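Local coordinates for protein guanine nucleotide exchange factor SRM1 (Saccharomyces cerevisiae, PDB 3OF7) that promotes the exchange of GDP for GTP on the small GTPases GSP1 and GSP2, binds chromatin and takes part in the nuclear export of mRNA and ribosomes, at residues L126-L129 against E130-A134; A154-D157 against N158-C161; K135-R138 against E139-P142; G92-V96 against G97-R101. One frame throughout, in Å; residues are numbered along the deposited sequence.

Contact 1. Residues L126-L129 against E130-A134; sequences LNEL and ESTPA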
ATOM      1  N   LEU A 126      22.053   6.049 -11.913  1.00 34.74           N
ATOM      2  CA  LEU A 126      21.589   5.113 -10.889  1.00 34.44           C
ATOM      3  C   LEU A 126      22.272   3.755 -11.029  1.00 34.40           C
ATOM      4  O   LEU A 126      22.755   3.408 -12.114  1.00 34.32           O
ATOM      5  CB  LEU A 126      20.068   4.937 -10.985  1.00 34.59           C
ATOM      6  CG  LEU A 126      19.180   6.170 -10.796  1.00 34.14           C
ATOM      7  CD1 LEU A 126      17.718   5.794 -10.999  1.00 33.67           C
ATOM      8  CD2 LEU A 126      19.396   6.795  -9.419  1.00 33.75           C
ATOM      9  N   ASN A 127      22.317   2.993  -9.935  1.00 33.98           N
ATOM     10  CA  ASN A 127      22.794   1.612  -9.979  1.00 33.61           C
ATOM     11  C   ASN A 127      21.912   0.848 -10.970  1.00 33.12           C
ATOM     12  O   ASN A 127      20.678   0.868 -10.859  1.00 32.67           O
ATOM     13  CB  ASN A 127      22.742   1.000  -8.566  1.00 33.95           C
ATOM     14  CG  ASN A 127      23.365  -0.397  -8.484  0.70 34.90           C
ATOM     15  OD1 ASN A 127      24.448  -0.573  -7.917  0.80 36.08           O
ATOM     16  ND2 ASN A 127      22.666  -1.397  -9.012  1.00 35.31           N
ATOM     17  N   GLU A 128      22.538   0.204 -11.957  1.00 32.34           N
ATOM     18  CA  GLU A 128      21.788  -0.420 -13.056  1.00 31.70           C
ATOM     19  C   GLU A 128      20.961  -1.616 -12.600  1.00 30.95           C
ATOM     20  O   GLU A 128      19.823  -1.787 -13.030  1.00 30.80           O
ATOM     21  CB  GLU A 128      22.702  -0.829 -14.218  1.00 32.12           C
ATOM     22  CG  GLU A 128      21.935  -1.020 -15.534  0.70 33.07           C
ATOM     23  CD  GLU A 128      22.761  -1.654 -16.635  0.70 34.58           C
ATOM     24  OE1 GLU A 128      23.956  -1.311 -16.769  0.60 35.57           O
ATOM     25  OE2 GLU A 128      22.205  -2.490 -17.378  0.70 35.15           O
ATOM     26  N   LEU A 129      21.541  -2.443 -11.739  1.00 29.57           N
ATOM     27  CA  LEU A 129      20.842  -3.620 -11.256  1.00 28.77           C
ATOM     28  C   LEU A 129      19.622  -3.267 -10.386  1.00 27.63           C
ATOM     29  O   LEU A 129      18.576  -3.905 -10.504  1.00 27.95           O
ATOM     30  CB  LEU A 129      21.812  -4.567 -10.541  1.00 29.07           C
ATOM     31  CG  LEU A 129      22.874  -5.208 -11.453  1.00 29.33           C
ATOM     32  CD1 LEU A 129      23.941  -5.926 -10.637  1.00 29.50           C
ATOM     33  CD2 LEU A 129      22.238  -6.158 -12.474  1.00 29.91           C
ATOM     34  N   GLU A 130      19.755  -2.245  -9.544  1.00 26.27           N
ATOM     35  CA  GLU A 130      18.673  -1.831  -8.636  1.00 25.16           C
ATOM     36  C   GLU A 130      17.549  -1.111  -9.364  1.00 24.17           C
ATOM     37  O   GLU A 130      16.377  -1.284  -9.031  1.00 23.78           O
ATOM     38  CB  GLU A 130      19.209  -0.929  -7.523  1.00 24.96           C
ATOM     39  CG  GLU A 130      20.040  -1.640  -6.475  1.00 25.74           C
ATOM     40  CD  GLU A 130      20.706  -0.676  -5.508  0.60 26.99           C
ATOM     41  OE1 GLU A 130      20.026  -0.171  -4.586  0.90 26.94           O
ATOM     42  OE2 GLU A 130      21.924  -0.436  -5.661  0.60 27.84           O
ATOM     43  N   SER A 131      17.910  -0.295 -10.351  1.00 23.70           N
ATOM     44  CA  SER A 131      16.927   0.483 -11.108  1.00 22.97           C
ATOM     45  C   SER A 131      16.284  -0.302 -12.260  1.00 22.65           C
ATOM     46  O   SER A 131      15.363   0.195 -12.920  1.00 22.38           O
ATOM     47  CB  SER A 131      17.546   1.792 -11.617  1.00 23.09           C
ATOM     48  OG  SER A 131      18.599   1.544 -12.531  1.00 24.00           O
ATOM     49  N   THR A 132      16.761  -1.520 -12.496  1.00 21.78           N
ATOM     50  CA  THR A 132      16.201  -2.362 -13.551  1.00 21.42           C
ATOM     51  C   THR A 132      15.465  -3.542 -12.929  1.00 20.80           C
ATOM     52  O   THR A 132      16.083  -4.356 -12.229  1.00 20.82           O
ATOM     53  CB  THR A 132      17.281  -2.854 -14.552  1.00 21.57           C
ATOM     54  OG1 THR A 132      17.973  -1.725 -15.107  1.00 21.87           O
ATOM     55  CG2 THR A 132      16.644  -3.667 -15.698  1.00 21.66           C
ATOM     56  N   PRO A 133      14.140  -3.629 -13.166  1.00 20.28           N
ATOM     57  CA  PRO A 133      13.350  -4.744 -12.669  1.00 20.12           C
ATOM     58  C   PRO A 133      13.933  -6.056 -13.151  1.00 19.97           C
ATOM     59  O   PRO A 133      14.269  -6.180 -14.327  1.00 19.82           O
ATOM     60  CB  PRO A 133      11.982  -4.518 -13.317  1.00 20.18           C
ATOM     61  CG  PRO A 133      11.901  -3.055 -13.462  1.00 20.11           C
ATOM     62  CD  PRO A 133      13.293  -2.630 -13.842  1.00 20.20           C
ATOM     63  N   ALA A 134      14.064  -7.012 -12.242  1.00 19.95           N
ATOM     64  CA  ALA A 134      14.579  -8.336 -12.584  1.00 20.01           C
ATOM     65  C   ALA A 134      14.017  -9.365 -11.616  1.00 20.20           C
ATOM     66  O   ALA A 134      13.568  -9.016 -10.515  1.00 20.07           O
ATOM     67  CB  ALA A 134      16.120  -8.344 -12.563  1.00 19.69           C
TER
HETATM   68  O   HOH W   1      19.090  -1.699 -17.488  1.00 24.92           O
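A chi1 of 64° places Ser-131 OG between its own backbone N and carbonyl carbon, and from there the hydroxyl folds back onto the backbone of Asn-127. OG donates to Asn-127 O over 2.8 Å from above the carbonyl plane, 36° out of it. The same oxygen receives Ser-131 N at 3.0 Å, and this second donor comes from the opposite face, so one carbonyl is gripped twice by a single residue. Thr-132 repeats the hydroxyl part one residue later. Its OG1 lies beside its own N, chi1 -56°, and donates to Glu-128 O at 2.8 Å. Bonds of this kind, from a serine or threonine to the carbonyl four residues back, are a familiar way for side chains in or just after a helical turn to pay for a buried or half-buried hydroxyl. Here they add to the sparse backbone bonding of the short helical turn at about 128-131, which leads into edge strand 134-135 of one blade of the RCC1-type beta-propeller. Toward solvent, a water gives hydrogen bonds to Thr-132 OG1 at 2.6 Å and to Glu-128 OE2 at 3.2 Å; these two side chains lie alongside each other and point the same way. On another side of the turn Glu-130 crosses Asn-127 at about a right angle, with OE2 3.3 Å from Asn-127 CB and the carboxylate and amide planes well turned from each other. The other carboxylate oxygen, OE1, accepts from the backbone N of Asn-94. Leu-126 CD1 rests 4.1 Å from Ser-131 CB, and Arg-101 NH2 bonds to Leu-129 O.

Contact 2. Residues A154-D157 against N158-C161; sequences AATD and NMSC
This tight beta hairpin joins strand 150-155 to strand 159-164 within one propeller blade, and its two arms run nearly antiparallel, 172° apart. Ala-154 and Cys-161 form a hydrogen-bonded pair: Ala-154 N reaches Cys-161 O at 2.9 Å and Cys-161 N returns to Ala-154 O at 2.8 Å. Next to them, Ala-155 and Ser-160 make a non-hydrogen-bonded pair, spanned by CA-H...O contacts. At the bend Thr-156 N still donates to Met-159 O, at 2.9 Å, but the return bond is made to a side chain, Met-159 N donating to Thr-156 OG1 at 2.8 Å. A chi1 of 68° swings that hydroxyl toward the opposite arm. OG1 also donates to a water 2.6 Å away, which in turn accepts from Asn-158 N. The methionine's own chi1, 83°, puts Met-159 CG 3.2 Å from Thr-156 OG1, and its bend at chi2 leaves Met-159 SD 3.9 Å from Thr-156 CG2. Beyond the turn, Asp-157 forms a salt bridge with Lys-213 of the adjoining blade. With one bond accepted and one given, Thr-156 OG1 is satisfied on both counts, and the buried amides of Asn-158 and Met-159 gain partners where the regular strand pairing stops.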
ATOM      1  N   ALA A 154       3.971  -8.149  -0.444  1.00 13.33           N
ATOM      2  CA  ALA A 154       3.887  -6.969   0.411  1.00 13.20           C
ATOM      3  C   ALA A 154       5.263  -6.360   0.593  1.00 13.28           C
ATOM      4  O   ALA A 154       6.262  -7.073   0.736  1.00 13.36           O
ATOM      5  CB  ALA A 154       3.275  -7.302   1.753  1.00 13.04           C
ATOM      6  N   ALA A 155       5.313  -5.036   0.576  1.00 12.94           N
ATOM      7  CA  ALA A 155       6.577  -4.339   0.695  1.00 13.03           C
ATOM      8  C   ALA A 155       6.382  -3.171   1.645  1.00 13.47           C
ATOM      9  O   ALA A 155       5.438  -2.380   1.480  1.00 13.22           O
ATOM     10  CB  ALA A 155       7.059  -3.850  -0.681  1.00 12.95           C
ATOM     11  N   THR A 156       7.259  -3.096   2.648  1.00 13.57           N
ATOM     12  CA  THR A 156       7.337  -1.948   3.539  1.00 14.05           C
ATOM     13  C   THR A 156       8.421  -1.013   2.989  1.00 14.46           C
ATOM     14  O   THR A 156       8.790  -1.109   1.822  1.00 14.66           O
ATOM     15  CB  THR A 156       7.690  -2.373   4.987  1.00 14.01           C
ATOM     16  OG1 THR A 156       9.026  -2.877   5.026  1.00 13.71           O
ATOM     17  CG2 THR A 156       6.714  -3.432   5.503  1.00 13.91           C
ATOM     18  N   ASP A 157       8.931  -0.109   3.817  1.00 15.34           N
ATOM     19  CA  ASP A 157      10.052   0.731   3.395  1.00 16.17           C
ATOM     20  C   ASP A 157      11.287  -0.124   3.101  1.00 16.47           C
ATOM     21  O   ASP A 157      11.953   0.076   2.080  1.00 17.42           O
ATOM     22  CB  ASP A 157      10.391   1.786   4.451  1.00 16.52           C
ATOM     23  CG  ASP A 157       9.579   3.060   4.298  1.00 18.13           C
ATOM     24  OD1 ASP A 157       8.466   3.038   3.712  1.00 18.81           O
ATOM     25  OD2 ASP A 157      10.054   4.096   4.799  1.00 20.21           O
ATOM     26  N   ASN A 158      11.542  -1.109   3.966  1.00 16.11           N
ATOM     27  CA  ASN A 158      12.817  -1.835   4.002  1.00 16.11           C
ATOM     28  C   ASN A 158      12.689  -3.376   4.011  1.00 15.86           C
ATOM     29  O   ASN A 158      13.706  -4.087   3.998  1.00 16.27           O
ATOM     30  CB  ASN A 158      13.622  -1.380   5.240  1.00 16.01           C
ATOM     31  CG  ASN A 158      13.796   0.137   5.317  0.80 16.54           C
ATOM     32  OD1 ASN A 158      13.224   0.814   6.195  1.00 18.09           O
ATOM     33  ND2 ASN A 158      14.582   0.676   4.399  1.00 14.01           N
ATOM     34  N   MET A 159      11.459  -3.887   4.048  1.00 15.30           N
ATOM     35  CA  MET A 159      11.236  -5.343   4.042  1.00 15.08           C
ATOM     36  C   MET A 159      10.255  -5.797   2.976  1.00 14.39           C
ATOM     37  O   MET A 159       9.466  -5.010   2.450  1.00 14.54           O
ATOM     38  CB  MET A 159      10.943  -5.943   5.443  1.00 15.07           C
ATOM     39  CG  MET A 159       9.526  -5.880   5.999  1.00 15.81           C
ATOM     40  SD  MET A 159       8.199  -7.032   5.504  1.00 12.18           S
ATOM     41  CE  MET A 159       8.689  -8.649   6.125  1.00 18.86           C
ATOM     42  N   SER A 160      10.334  -7.078   2.657  1.00 14.29           N
ATOM     43  CA  SER A 160       9.549  -7.662   1.593  1.00 14.08           C
ATOM     44  C   SER A 160       8.958  -8.964   2.094  1.00 14.44           C
ATOM     45  O   SER A 160       9.558  -9.641   2.937  1.00 14.17           O
ATOM     46  CB  SER A 160      10.445  -7.928   0.392  1.00 13.85           C
ATOM     47  OG  SER A 160      10.886  -6.713  -0.180  1.00 13.15           O
ATOM     48  N   CYS A 161       7.786  -9.305   1.577  1.00 14.55           N
ATOM     49  CA  CYS A 161       7.067 -10.488   2.024  1.00 15.22           C
ATOM     50  C   CYS A 161       6.288 -11.115   0.878  1.00 15.48           C
ATOM     51  O   CYS A 161       5.699 -10.407   0.064  1.00 15.07           O
ATOM     52  CB  CYS A 161       6.129 -10.143   3.180  1.00 14.98           C
ATOM     53  SG  CYS A 161       5.398 -11.590   3.988  1.00 17.64           S
TER
HETATM   54  O   HOH W   2      10.803  -2.367   6.832  1.00 14.85           O

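Contact 3. Residues K135-R138 against E139-P142; sequences KIPR and ESFP
Ser-140 N donates to Pro-137 O at 3.0 Å, the shortest direct hydrogen bond between 135-138 and 139-142. The next residue repeats it: Phe-141 N donates to Arg-138 O at 3.1 Å. Each bond joins residues three apart, the pattern of a 3-10 turn. A proline just before such a turn has no N-H to offer, and Pro-137 contributes its carbonyl instead. The turn lies in the connection that leaves edge strand 134-135 of one propeller blade and runs, by way of helix 142-145, to strand 150-155 of the next. On its inner side Ile-136 meets Phe-141. The CG2 branch, anti to the backbone N, is directed at the aromatic ring and reaches CE2 at 3.6 Å; CD1 reaches CZ at 4.1 Å, and the two side chains cross at about a right angle. CG2 also touches Ser-140 CB at 3.8 Å. Val-88 and Pro-195, from two neighbouring blades, touch both Ile-136 and Phe-141, so this apolar pair fills the seam between them. The outer side is polar. Arg-138 extends away, its NH1 bonded to Asn-87 OD1 and Glu-85 O. Glu-139 bends at chi2, 90°, and curls back over the turn, where a water accepts from Arg-138 N at 2.9 Å and donates to Glu-139 OE2 at 3.0 Å. The carboxylate thus serves an amide through solvent and lies near the N-terminal amides of the 3-10 turn, where its negative charge would probably be favourable.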
ATOM      1  N   LYS A 135      14.064 -10.635 -12.017  1.00 20.40           N
ATOM      2  CA  LYS A 135      13.503 -11.712 -11.212  1.00 20.77           C
ATOM      3  C   LYS A 135      14.431 -12.131 -10.089  1.00 20.78           C
ATOM      4  O   LYS A 135      15.643 -12.236 -10.284  1.00 21.06           O
ATOM      5  CB  LYS A 135      13.175 -12.930 -12.075  1.00 20.81           C
ATOM      6  CG  LYS A 135      11.940 -12.757 -12.957  1.00 21.90           C
ATOM      7  CD  LYS A 135      11.679 -13.973 -13.843  1.00 23.13           C
ATOM      8  CE  LYS A 135      12.567 -13.967 -15.089  1.00 24.73           C
ATOM      9  NZ  LYS A 135      12.320 -15.156 -15.968  1.00 25.38           N
ATOM     10  N   ILE A 136      13.844 -12.363  -8.918  1.00 20.70           N
ATOM     11  CA  ILE A 136      14.510 -13.079  -7.837  1.00 21.27           C
ATOM     12  C   ILE A 136      14.644 -14.532  -8.309  1.00 21.95           C
ATOM     13  O   ILE A 136      13.683 -15.100  -8.844  1.00 21.99           O
ATOM     14  CB  ILE A 136      13.695 -13.002  -6.513  1.00 21.01           C
ATOM     15  CG1 ILE A 136      13.616 -11.552  -6.011  1.00 19.86           C
ATOM     16  CG2 ILE A 136      14.286 -13.921  -5.430  1.00 20.19           C
ATOM     17  CD1 ILE A 136      12.742 -11.367  -4.780  1.00 18.97           C
ATOM     18  N   PRO A 137      15.841 -15.127  -8.147  1.00 22.69           N
ATOM     19  CA  PRO A 137      16.013 -16.522  -8.559  1.00 23.37           C
ATOM     20  C   PRO A 137      14.926 -17.433  -8.001  1.00 23.67           C
ATOM     21  O   PRO A 137      14.581 -17.356  -6.818  1.00 23.75           O
ATOM     22  CB  PRO A 137      17.389 -16.884  -7.993  1.00 23.38           C
ATOM     23  CG  PRO A 137      18.131 -15.602  -8.043  1.00 23.72           C
ATOM     24  CD  PRO A 137      17.113 -14.533  -7.696  1.00 22.87           C
ATOM     25  N   ARG A 138      14.388 -18.286  -8.865  1.00 23.83           N
ATOM     26  CA  ARG A 138      13.282 -19.158  -8.505  1.00 24.17           C
ATOM     27  C   ARG A 138      13.622 -20.095  -7.344  1.00 24.31           C
ATOM     28  O   ARG A 138      12.756 -20.438  -6.535  1.00 24.27           O
ATOM     29  CB  ARG A 138      12.842 -19.954  -9.730  1.00 24.37           C
ATOM     30  CG  ARG A 138      11.420 -20.375  -9.685  1.00 25.38           C
ATOM     31  CD  ARG A 138      10.942 -20.868 -11.033  1.00 25.23           C
ATOM     32  NE  ARG A 138       9.640 -21.494 -10.874  1.00 24.45           N
ATOM     33  CZ  ARG A 138       8.484 -20.843 -10.943  1.00 24.69           C
ATOM     34  NH1 ARG A 138       8.463 -19.535 -11.194  1.00 24.55           N
ATOM     35  NH2 ARG A 138       7.350 -21.505 -10.776  1.00 23.79           N
ATOM     36  N   GLU A 139      14.891 -20.484  -7.263  1.00 24.21           N
ATOM     37  CA  GLU A 139      15.377 -21.390  -6.224  1.00 24.54           C
ATOM     38  C   GLU A 139      15.276 -20.767  -4.843  0.90 23.87           C
ATOM     39  O   GLU A 139      15.202 -21.482  -3.853  1.00 24.04           O
ATOM     40  CB  GLU A 139      16.827 -21.819  -6.494  1.00 24.86           C
ATOM     41  CG  GLU A 139      17.133 -22.174  -7.943  1.00 27.51           C
ATOM     42  CD  GLU A 139      17.606 -20.971  -8.749  0.60 28.69           C
ATOM     43  OE1 GLU A 139      18.711 -20.452  -8.463  0.60 29.23           O
ATOM     44  OE2 GLU A 139      16.879 -20.556  -9.678  0.60 29.26           O
ATOM     45  N   SER A 140      15.247 -19.434  -4.789  1.00 23.09           N
ATOM     46  CA  SER A 140      15.091 -18.699  -3.532  1.00 22.44           C
ATOM     47  C   SER A 140      13.739 -18.951  -2.869  1.00 21.74           C
ATOM     48  O   SER A 140      13.568 -18.663  -1.684  1.00 21.29           O
ATOM     49  CB  SER A 140      15.288 -17.195  -3.749  1.00 22.32           C
ATOM     50  OG  SER A 140      16.602 -16.926  -4.203  1.00 23.21           O
ATOM     51  N   PHE A 141      12.790 -19.490  -3.634  1.00 20.98           N
ATOM     52  CA  PHE A 141      11.475 -19.832  -3.101  1.00 20.65           C
ATOM     53  C   PHE A 141      11.182 -21.320  -3.273  1.00 20.78           C
ATOM     54  O   PHE A 141      10.555 -21.709  -4.266  1.00 20.23           O
ATOM     55  CB  PHE A 141      10.360 -19.022  -3.781  1.00 20.36           C
ATOM     56  CG  PHE A 141      10.510 -17.532  -3.653  1.00 19.86           C
ATOM     57  CD1 PHE A 141      10.181 -16.882  -2.466  1.00 19.42           C
ATOM     58  CD2 PHE A 141      10.937 -16.772  -4.739  1.00 19.37           C
ATOM     59  CE1 PHE A 141      10.291 -15.496  -2.357  1.00 18.51           C
ATOM     60  CE2 PHE A 141      11.062 -15.380  -4.636  1.00 19.58           C
ATOM     61  CZ  PHE A 141      10.741 -14.745  -3.439  1.00 18.58           C
ATOM     62  N   PRO A 142      11.618 -22.158  -2.304  1.00 21.19           N
ATOM     63  CA  PRO A 142      11.321 -23.603  -2.375  1.00 21.33           C
ATOM     64  C   PRO A 142       9.852 -24.010  -2.610  1.00 21.64           C
ATOM     65  O   PRO A 142       9.621 -25.035  -3.254  1.00 21.96           O
ATOM     66  CB  PRO A 142      11.833 -24.131  -1.029  1.00 21.32           C
ATOM     67  CG  PRO A 142      12.983 -23.239  -0.714  1.00 21.65           C
ATOM     68  CD  PRO A 142      12.528 -21.855  -1.179  1.00 21.08           C
TER
HETATM   69  O   HOH W   3      15.255 -18.851 -11.574  1.00 48.98           O

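Contact 4. Residues G92-V96 against G97-R101; sequences GCNDV and GALGR
Asn-94 CB packs 3.7 Å from Leu-99 CD1, the first in a series of contacts by which this one side chain organises the loop that follows strand 88-92. Residues 92-100, Gly-Cys-Asn-Asp-Val-Gly-Ala-Leu-Gly, carry the glycine-rich signature of RCC1 repeats, and 97-100 form a type I beta turn. From CB the chain continues anti to the backbone N, chi1 -151°, which directs the amide across the loop; CG lies 3.6 Å from Leu-99 CG, the two side chains crossing obliquely. At the tip OD1 accepts from Leu-99 N at 3.1 Å, the amide sitting 47° out of the plane of the acceptor. ND2 donates to Arg-101 O at 2.9 Å, almost along the C=O axis, and also to Thr-103 OG1. The asparagine therefore uses both ends of its amide, which fixes the rotation of the group and binds the turn to the start of the loop. Leu-99 points back toward that start: CD1 reaches Gly-92 O at 3.4 Å, while CD2 lies 3.6 Å from Gly-92 N. Gly-97 and Gly-100 have positive phi, and Gly-92 has backbone angles at which a CB would collide with the carbonyl oxygen of the residue before, so the glycines of the signature suit the path. Arg-101 leaves the turn with its guanidinium bonded to Ser-90 O. Inside the loop the oxygen of a single water lies 2.8 Å from Cys-93 O, to which it donates; it accepts from Val-96 N, also 2.8 Å away, and from Ala-98 N.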
ATOM      1  N   GLY A  92      14.261  -1.100  -6.928  1.00 16.07           N
ATOM      2  CA  GLY A  92      14.296  -0.064  -5.909  1.00 16.94           C
ATOM      3  C   GLY A  92      15.556  -0.159  -5.075  1.00 17.91           C
ATOM      4  O   GLY A  92      16.578  -0.698  -5.524  1.00 17.91           O
ATOM      5  N   CYS A  93      15.481   0.343  -3.848  1.00 18.68           N
ATOM      6  CA  CYS A  93      16.660   0.434  -3.003  1.00 19.81           C
ATOM      7  C   CYS A  93      17.012  -0.904  -2.336  1.00 19.67           C
ATOM      8  O   CYS A  93      16.199  -1.491  -1.616  1.00 19.19           O
ATOM      9  CB  CYS A  93      16.475   1.527  -1.957  1.00 20.28           C
ATOM     10  SG  CYS A  93      17.968   1.814  -0.998  1.00 24.91           S
ATOM     11  N   ASN A  94      18.229  -1.380  -2.591  1.00 19.80           N
ATOM     12  CA  ASN A  94      18.698  -2.636  -2.017  1.00 20.11           C
ATOM     13  C   ASN A  94      19.698  -2.466  -0.864  1.00 20.55           C
ATOM     14  O   ASN A  94      20.374  -3.430  -0.483  1.00 20.27           O
ATOM     15  CB  ASN A  94      19.317  -3.522  -3.100  1.00 20.29           C
ATOM     16  CG  ASN A  94      19.172  -5.005  -2.789  1.00 19.79           C
ATOM     17  OD1 ASN A  94      18.374  -5.394  -1.938  1.00 18.23           O
ATOM     18  ND2 ASN A  94      19.937  -5.837  -3.487  1.00 18.46           N
ATOM     19  N   ASP A  95      19.766  -1.262  -0.294  1.00 20.80           N
ATOM     20  CA  ASP A  95      20.758  -0.973   0.744  0.50 21.07           C
ATOM     21  C   ASP A  95      20.658  -1.912   1.945  1.00 20.92           C
ATOM     22  O   ASP A  95      21.673  -2.237   2.567  1.00 21.06           O
ATOM     23  CB  ASP A  95      20.683   0.492   1.178  0.50 21.30           C
ATOM     24  CG  ASP A  95      21.281   1.424   0.148  0.50 22.21           C
ATOM     25  OD1 ASP A  95      22.046   0.931  -0.710  0.50 23.94           O
ATOM     26  OD2 ASP A  95      20.985   2.636   0.185  0.50 23.48           O
ATOM     27  N   VAL A  96      19.440  -2.358   2.261  1.00 20.20           N
ATOM     28  CA  VAL A  96      19.241  -3.301   3.376  1.00 19.48           C
ATOM     29  C   VAL A  96      18.532  -4.601   2.959  1.00 19.30           C
ATOM     30  O   VAL A  96      17.764  -5.185   3.728  1.00 18.87           O
ATOM     31  CB  VAL A  96      18.563  -2.630   4.603  1.00 19.59           C
ATOM     32  CG1 VAL A  96      19.546  -1.677   5.303  1.00 19.47           C
ATOM     33  CG2 VAL A  96      17.268  -1.879   4.193  1.00 18.81           C
ATOM     34  N   GLY A  97      18.803  -5.041   1.734  1.00 19.16           N
ATOM     35  CA  GLY A  97      18.365  -6.351   1.248  1.00 19.16           C
ATOM     36  C   GLY A  97      16.946  -6.484   0.716  1.00 18.84           C
ATOM     37  O   GLY A  97      16.536  -7.582   0.343  1.00 19.30           O
ATOM     38  N   ALA A  98      16.195  -5.388   0.644  1.00 18.31           N
ATOM     39  CA  ALA A  98      14.758  -5.473   0.310  1.00 18.01           C
ATOM     40  C   ALA A  98      14.436  -6.107  -1.053  1.00 17.70           C
ATOM     41  O   ALA A  98      13.349  -6.663  -1.233  1.00 17.61           O
ATOM     42  CB  ALA A  98      14.075  -4.100   0.434  1.00 18.13           C
ATOM     43  N   LEU A  99      15.362  -6.021  -2.006  1.00 17.51           N
ATOM     44  CA  LEU A  99      15.104  -6.575  -3.345  1.00 17.91           C
ATOM     45  C   LEU A  99      15.208  -8.099  -3.386  1.00 18.25           C
ATOM     46  O   LEU A  99      14.720  -8.732  -4.328  1.00 18.14           O
ATOM     47  CB  LEU A  99      16.011  -5.944  -4.408  1.00 17.25           C
ATOM     48  CG  LEU A  99      16.028  -4.416  -4.544  1.00 17.76           C
ATOM     49  CD1 LEU A  99      16.800  -4.035  -5.801  1.00 17.63           C
ATOM     50  CD2 LEU A  99      14.611  -3.836  -4.574  1.00 17.61           C
ATOM     51  N   GLY A 100      15.853  -8.677  -2.374  1.00 18.83           N
ATOM     52  CA  GLY A 100      15.990 -10.135  -2.259  1.00 19.95           C
ATOM     53  C   GLY A 100      16.809 -10.776  -3.361  1.00 20.97           C
ATOM     54  O   GLY A 100      16.600 -11.948  -3.701  1.00 21.03           O
ATOM     55  N   ARG A 101      17.730 -10.002  -3.932  1.00 21.90           N
ATOM     56  CA  ARG A 101      18.569 -10.468  -5.037  1.00 23.19           C
ATOM     57  C   ARG A 101      19.882  -9.689  -5.084  1.00 24.09           C
ATOM     58  O   ARG A 101      19.965  -8.558  -4.597  1.00 23.77           O
ATOM     59  CB  ARG A 101      17.823 -10.373  -6.378  1.00 23.15           C
ATOM     60  CG  ARG A 101      17.389  -8.961  -6.780  1.00 22.37           C
ATOM     61  CD  ARG A 101      16.592  -8.982  -8.082  1.00 22.63           C
ATOM     62  NE  ARG A 101      16.116  -7.647  -8.465  1.00 22.37           N
ATOM     63  CZ  ARG A 101      16.830  -6.758  -9.148  1.00 22.14           C
ATOM     64  NH1 ARG A 101      18.067  -7.043  -9.548  1.00 22.20           N
ATOM     65  NH2 ARG A 101      16.306  -5.579  -9.446  1.00 21.77           N
TER
HETATM   66  O   HOH W   4      16.938  -2.340   0.960  1.00 17.31           O

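How the contacts relate
Contacts 2 and 4 are buried, contact 3 is partly so, and contact 1 lies at the surface. Contact 4 is the hub: it touches the other three, giving a backbone bond from Gly-92 N to Glu-130 O of contact 1, taking the hydroxyl of Ser-160 from contact 2 on Ala-98 O, and receiving the Ile-136 side chain from contact 3 against Leu-99 O. Contacts 1, 3 and 4 belong to one blade and its exit, while contact 2 opens the next blade, so the Ser-160 bond ties neighbouring blades together. Water-linked glutamates mark the outer turns, whereas the inner ones satisfy backbone amides with threonine or asparagine side chains and bound water.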